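Local coordinates for protein dTDP-4-dehydrorhamnose Reductase (Yersinia enterocolitica, PDB 5U9C) that probably catalyses the NADPH-dependent reduction of dTDP-4-dehydro-beta-L-rhamnose to dTDP-L-rhamnose, a step of dTDP-L-rhamnose biosynthesis, at residues 103-106 / 107-111; 221-225 / 226-230. All blocks are in the same frame, centred on the assembly; numbering follows the deposited sequence.

Contact 1. Residues 103-106 / 107-111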
loop_
_atom_site.group_PDB
_atom_site.type_symbol
_atom_site.label_atom_id
_atom_site.label_comp_id
_atom_site.label_asym_id
_atom_site.label_seq_id
_atom_site.Cartn_x
_atom_site.Cartn_y
_atom_site.Cartn_z
ATOM N N TYR D 103 10.520 -15.809 26.545
ATOM C CA TYR D 103 10.112 -14.415 26.344
ATOM C C TYR D 103 8.648 -14.388 25.935
ATOM O O TYR D 103 8.262 -15.018 24.956
ATOM C CB TYR D 103 10.979 -13.732 25.262
ATOM C CG TYR D 103 10.608 -12.294 24.924
ATOM C CD1 TYR D 103 10.539 -11.321 25.919
ATOM C CD2 TYR D 103 10.428 -11.878 23.601
ATOM C CE1 TYR D 103 10.235 -9.998 25.622
ATOM C CE2 TYR D 103 10.132 -10.550 23.296
ATOM C CZ TYR D 103 10.047 -9.619 24.312
ATOM O OH TYR D 103 9.777 -8.307 24.044
ATOM N N LEU D 104 7.837 -13.695 26.722
ATOM C CA LEU D 104 6.427 -13.535 26.410
ATOM C C LEU D 104 6.287 -12.364 25.436
ATOM O O LEU D 104 6.578 -11.226 25.784
ATOM C CB LEU D 104 5.631 -13.245 27.674
ATOM C CG LEU D 104 4.136 -12.949 27.483
ATOM C CD1 LEU D 104 3.427 -14.174 26.915
ATOM C CD2 LEU D 104 3.526 -12.523 28.803
ATOM N N SER D 105 5.856 -12.652 24.215
ATOM C CA SER D 105 5.660 -11.603 23.193
ATOM C C SER D 105 4.167 -11.418 22.914
ATOM O O SER D 105 3.332 -11.920 23.661
ATOM C CB SER D 105 6.483 -11.873 21.921
ATOM O OG SER D 105 6.496 -10.711 21.068
ATOM N N SER D 106 3.839 -10.734 21.819
ATOM C CA SER D 106 2.461 -10.333 21.542
ATOM C C SER D 106 2.047 -10.426 20.088
ATOM O O SER D 106 2.852 -10.272 19.172
ATOM C CB SER D 106 2.324 -8.856 21.971
ATOM O OG SER D 106 1.105 -8.251 21.568
ATOM N N SER D 107 0.762 -10.666 19.897
ATOM C CA SER D 107 0.162 -10.661 18.584
ATOM C C SER D 107 0.344 -9.268 17.925
ATOM O O SER D 107 0.241 -9.159 16.709
ATOM C CB SER D 107 -1.334 -11.006 18.694
ATOM O OG SER D 107 -2.031 -10.090 19.523
ATOM N N ASN D 108 0.618 -8.222 18.729
ATOM C CA ASN D 108 0.834 -6.856 18.198
ATOM C C ASN D 108 2.079 -6.693 17.346
ATOM O O ASN D 108 2.315 -5.605 16.844
ATOM C CB ASN D 108 0.862 -5.790 19.306
ATOM C CG ASN D 108 -0.467 -5.127 19.514
ATOM O OD1 ASN D 108 -1.158 -5.397 20.497
ATOM N ND2 ASN D 108 -0.843 -4.236 18.578
ATOM N N VAL D 109 2.889 -7.740 17.195
ATOM C CA VAL D 109 3.999 -7.660 16.260
ATOM C C VAL D 109 3.415 -7.730 14.833
ATOM O O VAL D 109 4.102 -7.431 13.858
ATOM C CB VAL D 109 5.085 -8.737 16.470
ATOM C CG1 VAL D 109 5.688 -8.626 17.866
ATOM C CG2 VAL D 109 4.560 -10.146 16.192
ATOM N N PHE D 110 2.154 -8.143 14.725
ATOM C CA PHE D 110 1.466 -8.190 13.443
ATOM C C PHE D 110 0.425 -7.066 13.334
ATOM O O PHE D 110 0.048 -6.438 14.342
ATOM C CB PHE D 110 0.735 -9.521 13.267
ATOM C CG PHE D 110 1.633 -10.714 13.259
ATOM C CD1 PHE D 110 2.433 -10.986 12.148
ATOM C CD2 PHE D 110 1.659 -11.582 14.329
ATOM C CE1 PHE D 110 3.259 -12.097 12.120
ATOM C CE2 PHE D 110 2.483 -12.700 14.314
ATOM C CZ PHE D 110 3.279 -12.961 13.209
ATOM N N GLY D 111 -0.043 -6.837 12.114
ATOM C CA GLY D 111 -1.124 -5.904 11.876
ATOM C C GLY D 111 -0.997 -5.026 10.667
ATOM O O GLY D 111 -1.994 -4.714 10.038
#
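With its hydroxyl turned away from its own backbone N (chi1 170°), S106 swings OG forward over the start of the next turn, where N108 N donates to it; V109, with chi1 near -60°, sets both methyl groups about the carbonyl oxygen of the same serine. The bond from N108 N to S106 OG measures 2.9 Å and is nearly straight, at 164° about the hydrogen. A hydroxyl one carbon from the backbone is short enough to meet the amide two residues on, so serine suits the last place of the strand. Its carbonyl serves as well: V109 N donates to S106 O over 3.2 Å, coming from above the carbonyl plane and not along a lone pair. F110 N follows with a bond to S107 O of 2.9 Å, which completes a short 3-10 turn over residues 107-109. V109 CG2 lies 3.4 Å from S106 O and also against one face of the F110 ring, offset toward its rim, while V109 CG1 lies 3.9 Å from S105 OG. The other two serines find their polar partners farther off in the chain, S105 OG bonding to E138 and S107 OG to E260, so these buried hydroxyls are satisfied. The F110 ring also stacks with that of Y118. N108 lies near R256, which binds (R)-malate in a crystal structure of this protein, though none is bound to this chain. The arrangement is an ST turn leading into a 3-10 segment, placed at the C-terminal end of strand 100-106, the edge where Rossmann-type folds gather their sites.

Contact 2. Residues 221-225 / 226-230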
loop_
_atom_site.group_PDB
_atom_site.type_symbol
_atom_site.label_atom_id
_atom_site.label_comp_id
_atom_site.label_asym_id
_atom_site.label_seq_id
_atom_site.Cartn_x
_atom_site.Cartn_y
_atom_site.Cartn_z
ATOM N N GLY D 221 -10.220 -18.734 17.022
ATOM C CA GLY D 221 -11.257 -17.749 16.721
ATOM C C GLY D 221 -10.689 -16.351 16.608
ATOM O O GLY D 221 -9.816 -15.962 17.391
ATOM N N THR D 222 -11.161 -15.628 15.596
ATOM C CA THR D 222 -10.787 -14.231 15.354
ATOM C C THR D 222 -12.069 -13.478 15.595
ATOM O O THR D 222 -12.983 -13.542 14.786
ATOM C CB THR D 222 -10.270 -14.040 13.925
ATOM O OG1 THR D 222 -9.160 -14.905 13.747
ATOM C CG2 THR D 222 -9.807 -12.626 13.698
ATOM N N ILE D 223 -12.096 -12.723 16.693
ATOM C CA ILE D 223 -13.301 -12.065 17.178
ATOM C C ILE D 223 -13.064 -10.634 17.629
ATOM O O ILE D 223 -11.937 -10.215 17.800
ATOM C CB ILE D 223 -13.844 -12.873 18.389
ATOM C CG1 ILE D 223 -12.714 -13.028 19.422
ATOM C CG2 ILE D 223 -14.339 -14.223 17.904
ATOM C CD1 ILE D 223 -12.987 -13.885 20.602
ATOM N N SER D 224 -14.147 -9.896 17.824
ATOM C CA SER D 224 -14.058 -8.491 18.276
ATOM C C SER D 224 -14.368 -8.436 19.747
ATOM O O SER D 224 -14.891 -9.417 20.313
ATOM C CB SER D 224 -15.086 -7.610 17.551
ATOM O OG SER D 224 -16.423 -7.969 17.904
ATOM N N ARG D 225 -14.098 -7.286 20.358
ATOM C CA ARG D 225 -14.447 -7.075 21.765
ATOM C C ARG D 225 -15.954 -7.148 21.913
ATOM O O ARG D 225 -16.448 -7.569 22.952
ATOM C CB ARG D 225 -13.961 -5.731 22.272
ATOM C CG ARG D 225 -12.458 -5.531 22.250
ATOM C CD ARG D 225 -11.735 -6.528 23.117
ATOM N NE ARG D 225 -10.337 -6.131 23.304
ATOM C CZ ARG D 225 -9.499 -6.695 24.167
ATOM N NH1 ARG D 225 -9.899 -7.700 24.967
ATOM N NH2 ARG D 225 -8.253 -6.236 24.241
ATOM N N PHE D 226 -16.682 -6.722 20.878
ATOM C CA PHE D 226 -18.135 -6.800 20.886
ATOM C C PHE D 226 -18.605 -8.246 21.014
ATOM O O PHE D 226 -19.530 -8.539 21.783
ATOM C CB PHE D 226 -18.735 -6.139 19.627
ATOM C CG PHE D 226 -20.208 -6.366 19.469
ATOM C CD1 PHE D 226 -21.117 -5.753 20.339
ATOM C CD2 PHE D 226 -20.701 -7.176 18.445
ATOM C CE1 PHE D 226 -22.488 -5.964 20.194
ATOM C CE2 PHE D 226 -22.068 -7.393 18.295
ATOM C CZ PHE D 226 -22.971 -6.784 19.172
ATOM N N ASP D 227 -17.972 -9.144 20.252
ATOM C CA ASP D 227 -18.290 -10.584 20.305
ATOM C C ASP D 227 -18.044 -11.114 21.719
ATOM O O ASP D 227 -18.841 -11.887 22.261
ATOM C CB ASP D 227 -17.414 -11.403 19.342
ATOM C CG ASP D 227 -17.693 -11.117 17.891
ATOM O OD1 ASP D 227 -18.862 -10.923 17.511
ATOM O OD2 ASP D 227 -16.723 -11.123 17.106
ATOM N N ILE D 228 -16.927 -10.704 22.303
ATOM C CA ILE D 228 -16.564 -11.133 23.656
ATOM C C ILE D 228 -17.578 -10.592 24.680
ATOM O O ILE D 228 -18.028 -11.336 25.576
ATOM C CB ILE D 228 -15.122 -10.684 24.004
ATOM C CG1 ILE D 228 -14.125 -11.414 23.093
ATOM C CG2 ILE D 228 -14.819 -10.952 25.476
ATOM C CD1 ILE D 228 -12.694 -10.879 23.188
ATOM N N ALA D 229 -17.950 -9.319 24.554
ATOM C CA ALA D 229 -18.917 -8.746 25.507
ATOM C C ALA D 229 -20.250 -9.481 25.412
ATOM O O ALA D 229 -20.850 -9.801 26.435
ATOM C CB ALA D 229 -19.099 -7.258 25.278
ATOM N N CYS D 230 -20.692 -9.780 24.188
ATOM C CA CYS D 230 -21.957 -10.517 23.990
ATOM C C CYS D 230 -21.921 -11.899 24.644
ATOM O O CYS D 230 -22.901 -12.326 25.264
ATOM C CB CYS D 230 -22.287 -10.654 22.502
ATOM S SG CYS D 230 -22.753 -9.095 21.703
#
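D227 OD2 faces two groups of S224: it accepts from S224 N over 2.9 Å in an almost straight bond of 173°, met on its anti side and 33° out of the carboxylate plane, and has S224 OG 3.3 Å away, a weak bond at most, whose proton is not settled. The return bond runs from D227 N to S224 OG, 3.0 Å long. Serine fits because its hydroxyl, held between its own backbone N and carbonyl carbon (chi1 66°), accepts from an amide of the first turn, where the regular i to i+4 pattern has not yet begun; aspartate fits because its short arm folds back to the serine amide. A negative charge here would also be favoured by the helix dipole. Behind the cap the regular helix bonds begin, with I228 N donating to S224 O at 3.1 Å and A229 N to R225 O at 2.8 Å.

The hydrophobic side of the start is closed by I223 and I228, whose side chains meet at about a right angle, I223 CD1 resting 3.7 Å from I228 CG1. F226 has S224 OG at its ring edge and C230 SG above one face, offset toward the rim, and packs on I242 and P244. R225 forms a cation-pi contact with W156 and touches F168, an (R)-malate-binding residue in a crystal structure of this protein, though this chain holds no malate. S224 and D227 form a capping box, a common N-terminal motif, here at the start of helix 225-235 with S224 as N-cap.

Both contacts are local turns where a strand gives way to a bend or helix, and in each a serine hydroxyl accepts from a backbone amide a few residues on. Contact 1 is wholly buried, about 8 Å from the centre of the chain, at the end of a strand of the six-stranded parallel sheet; contact 2 is only partly buried, about 18 Å from that centre, between a short strand of the smaller mixed sheet and a helix. In contact 1 the carboxylates that meet its serines come from outside the segments, whereas in contact 2 D227 supplies one from within. Their centres are about 19 Å apart and their nearest atoms about 8 Å, yet each approaches residues of the (R)-malate site.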